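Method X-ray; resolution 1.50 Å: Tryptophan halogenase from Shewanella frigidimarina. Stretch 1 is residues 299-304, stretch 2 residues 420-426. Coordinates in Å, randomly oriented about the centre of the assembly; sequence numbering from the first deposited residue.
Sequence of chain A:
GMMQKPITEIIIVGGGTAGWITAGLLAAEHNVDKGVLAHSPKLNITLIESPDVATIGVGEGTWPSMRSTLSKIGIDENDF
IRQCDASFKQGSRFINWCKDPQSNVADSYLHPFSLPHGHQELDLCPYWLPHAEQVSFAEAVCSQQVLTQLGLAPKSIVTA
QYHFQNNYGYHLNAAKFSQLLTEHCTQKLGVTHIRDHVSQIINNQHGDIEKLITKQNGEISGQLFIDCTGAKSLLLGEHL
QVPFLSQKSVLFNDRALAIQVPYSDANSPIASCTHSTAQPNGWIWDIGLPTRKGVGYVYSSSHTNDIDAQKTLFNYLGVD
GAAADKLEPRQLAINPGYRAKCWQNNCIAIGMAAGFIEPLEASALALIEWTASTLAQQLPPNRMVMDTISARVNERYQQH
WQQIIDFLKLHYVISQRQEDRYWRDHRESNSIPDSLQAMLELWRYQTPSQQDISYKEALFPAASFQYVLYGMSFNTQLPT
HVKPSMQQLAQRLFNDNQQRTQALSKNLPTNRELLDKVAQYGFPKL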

# COMPACT_ATOMS: atom_id res chain seq x y z
N TYR A 299 -14.18 -7.46 -7.54
CA TYR A 299 -15.63 -7.42 -7.67
C TYR A 299 -16.35 -8.16 -6.52
O TYR A 299 -15.73 -8.86 -5.73
N SER A 300 -17.66 -7.97 -6.47
CA SER A 300 -18.52 -8.57 -5.41
C SER A 300 -19.29 -9.74 -5.97
O SER A 300 -20.10 -9.54 -6.87
N SER A 301 -19.07 -10.92 -5.40
CA SER A 301 -19.82 -12.11 -5.85
C SER A 301 -21.29 -12.07 -5.51
O SER A 301 -22.07 -12.84 -6.09
N SER A 302 -21.70 -11.20 -4.58
CA SER A 302 -23.13 -11.04 -4.33
C SER A 302 -23.79 -10.08 -5.29
O SER A 302 -25.01 -9.88 -5.19
N HIS A 303 -23.01 -9.51 -6.21
CA HIS A 303 -23.54 -8.66 -7.26
C HIS A 303 -23.39 -9.23 -8.67
O HIS A 303 -24.18 -8.87 -9.54
N THR A 304 -22.38 -10.06 -8.89
CA THR A 304 -22.16 -10.69 -10.18
C THR A 304 -21.59 -12.09 -10.03
O THR A 304 -20.84 -12.38 -9.09
N ASP A 420 -26.15 0.82 -11.81
CA ASP A 420 -25.91 -0.49 -11.25
C ASP A 420 -26.22 -0.55 -9.76
O ASP A 420 -25.83 0.32 -8.96
N ARG A 421 -26.88 -1.65 -9.37
CA ARG A 421 -27.21 -1.87 -7.95
C ARG A 421 -25.98 -1.77 -7.05
O ARG A 421 -26.09 -1.26 -5.94
N TYR A 422 -24.88 -2.32 -7.52
CA TYR A 422 -23.61 -2.31 -6.76
C TYR A 422 -23.28 -0.90 -6.26
O TYR A 422 -22.98 -0.68 -5.07
N TRP A 423 -23.37 0.07 -7.16
CA TRP A 423 -22.98 1.44 -6.82
C TRP A 423 -24.02 2.08 -5.92
O TRP A 423 -23.71 2.83 -4.98
N ARG A 424 -25.32 1.82 -6.19
CA ARG A 424 -26.36 2.34 -5.34
C ARG A 424 -26.24 1.77 -3.94
O ARG A 424 -26.42 2.48 -2.97
N ASP A 425 -25.98 0.47 -3.83
CA ASP A 425 -25.84 -0.20 -2.52
C ASP A 425 -24.69 0.40 -1.70
O ASP A 425 -24.83 0.56 -0.50
N HIS A 426 -23.63 0.84 -2.38
CA HIS A 426 -22.45 1.43 -1.68
C HIS A 426 -22.79 2.72 -0.95
O HIS A 426 -22.01 3.12 -0.07

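Which side chains fill the space between the loop and the helix? The contact is small, burying 258 Å² over both sides, and His303 has more of its area covered by the other stretch than any other residue here. Its CA lies 6.4 Å from the CA of Tyr422, the closest approach of the two backbones, and its CA-to-CB bond points toward the helix. From the loop, Ser300 likewise points toward the helix. With chi1 at -68° (m), the imidazole of His303 reaches in among Arg421, Tyr422 and Asp425, residues that share a helical stretch. Arg421 and Asp425, one turn apart, also direct their CA-to-CB bonds toward the loop, whereas that of Tyr422 points sideways. Trp423 points away and takes no part.

How do the aromatic rings meet? Tyr422, with chi1 at 176° (t), sets its ring edge against one face of His303. The planes stand at 87° and the centroids are 5.1 Å apart, an edge-to-face pair in which Tyr422 CD1 comes within 3.7 Å of His303 ND1. The same face receives a CH-pi contact from Tyr422 CB, 4.2 Å from the centroid of the His303 ring and off-centre. Farther along the tyrosine edge, Tyr422 CE1 packs 3.8 Å from Ser300 CB. Tyr422 also meets His303 through its CA, 3.5 Å from His303 CD2; its ring carbons reach both His303 and Ser300, while its hydroxyl is hydrogen-bonded elsewhere in the structure.

What fixes the histidine in this orientation? Both ring nitrogens donate hydrogen bonds, so the imidazole is tethered at two points. NE2 of His303 donates to OD2 of Asp425 across the contact at 2.9 Å, and the angle of 162° makes this bond nearly straight; the carboxylate oxygen lies at the ring edge, near its plane. On the loop side, His303 ND1 donates to Ser300 OG at 2.7 Å, where Ser300 has chi1 at 171° (t). In the backbone, His303 N and Thr304 N both donate to Ser300 O, at 3.0 and 3.1 Å. With protons on both nitrogens, the ring would carry a positive charge, which suits its aspartate partner.

How does Arg421 join in? Its side chain runs out through t, t and p rotamers, and its guanidinium spans helix and loop. NH1 of Arg421 forms a salt bridge with OD2 of Asp425 at 2.9 Å, so that one oxygen serves both the arginine and the histidine. NH2 of Arg421 donates to the backbone oxygen Ser302 O at 3.0 Å, with the acceptor near the guanidinium plane. His303 NE2 lies over a face of the guanidinium, 3.4 Å from Arg421 NH1, but the angle is too poor for a hydrogen bond.

Where does water enter the contact? Water 1 bridges the stretches beside this arginine: it accepts from Arg421 NH1 at 2.9 Å and donates to Ser302 O at 3.0 Å. Water 1 also hydrogen-bonds Ser302 OG at 3.1 Å; Ser302 has chi1 at 67° (p). Ser302 O therefore meets the guanidinium both directly and through solvent.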

# COMPACT_ATOMS: atom_id res chain seq x y z
CB TYR A 299 -16.08 -7.97 -9.04
CG TYR A 299 -15.79 -9.40 -9.31
CD1 TYR A 299 -14.58 -9.77 -9.85
CD2 TYR A 299 -16.74 -10.40 -9.06
CE1 TYR A 299 -14.28 -11.10 -10.09
CE2 TYR A 299 -16.44 -11.74 -9.31
CZ TYR A 299 -15.22 -12.08 -9.87
OH TYR A 299 -14.91 -13.42 -10.11
CB SER A 300 -19.49 -7.54 -4.93
OG SER A 300 -20.46 -8.10 -4.07
CB SER A 301 -19.22 -13.37 -5.26
OG SER A 301 -19.19 -13.36 -3.86
CB SER A 302 -23.43 -10.65 -2.89
OG SER A 302 -22.95 -9.36 -2.60
CB HIS A 303 -22.91 -7.26 -7.22
CG HIS A 303 -23.31 -6.50 -6.00
ND1 HIS A 303 -22.65 -6.61 -4.80
CD2 HIS A 303 -24.31 -5.60 -5.80
CE1 HIS A 303 -23.23 -5.83 -3.90
NE2 HIS A 303 -24.25 -5.22 -4.48
CB THR A 304 -21.21 -9.86 -11.06
OG1 THR A 304 -21.05 -10.53 -12.33
CG2 THR A 304 -19.84 -9.71 -10.45
CB ASP A 420 -24.46 -0.88 -11.44
CG ASP A 420 -24.06 -0.91 -12.89
OD1 ASP A 420 -24.58 -1.83 -13.59
OD2 ASP A 420 -23.24 -0.05 -13.29
CB ARG A 421 -27.89 -3.24 -7.78
CG ARG A 421 -28.33 -3.51 -6.34
CD ARG A 421 -29.09 -4.80 -6.16
NE ARG A 421 -28.30 -6.01 -6.47
CZ ARG A 421 -27.60 -6.73 -5.62
NH1 ARG A 421 -27.43 -6.31 -4.38
NH2 ARG A 421 -27.03 -7.86 -6.00
CB TYR A 422 -22.48 -2.83 -7.62
CG TYR A 422 -21.10 -2.79 -7.00
CD1 TYR A 422 -20.64 -3.82 -6.20
CD2 TYR A 422 -20.24 -1.74 -7.28
CE1 TYR A 422 -19.36 -3.85 -5.70
CE2 TYR A 422 -18.98 -1.71 -6.77
CZ TYR A 422 -18.53 -2.77 -5.98
OH TYR A 422 -17.26 -2.80 -5.46
CB TRP A 423 -22.65 2.25 -8.10
CG TRP A 423 -21.42 1.73 -8.72
CD1 TRP A 423 -21.31 0.79 -9.71
CD2 TRP A 423 -20.06 2.05 -8.35
NE1 TRP A 423 -20.00 0.52 -9.99
CE2 TRP A 423 -19.21 1.28 -9.16
CE3 TRP A 423 -19.48 2.95 -7.43
CZ2 TRP A 423 -17.82 1.34 -9.05
CZ3 TRP A 423 -18.10 3.02 -7.36
CH2 TRP A 423 -17.29 2.24 -8.17
CB ARG A 424 -27.77 2.05 -5.94
CG ARG A 424 -27.97 2.64 -7.35
CD ARG A 424 -29.42 2.48 -7.91
NE ARG A 424 -29.84 1.07 -8.05
CZ ARG A 424 -29.79 0.36 -9.17
NH1 ARG A 424 -29.36 0.86 -10.32
NH2 ARG A 424 -30.22 -0.89 -9.15
CB ASP A 425 -25.52 -1.68 -2.73
CG ASP A 425 -26.71 -2.52 -3.06
OD1 ASP A 425 -27.87 -2.10 -2.75
OD2 ASP A 425 -26.46 -3.67 -3.52
CB HIS A 426 -21.32 1.67 -2.67
CG HIS A 426 -20.26 0.60 -2.67
ND1 HIS A 426 -19.52 0.30 -1.56
CD2 HIS A 426 -19.83 -0.24 -3.65
CE1 HIS A 426 -18.67 -0.68 -1.85
NE2 HIS A 426 -18.83 -1.02 -3.12
O HOH W 1 -25.86 -8.26 -2.84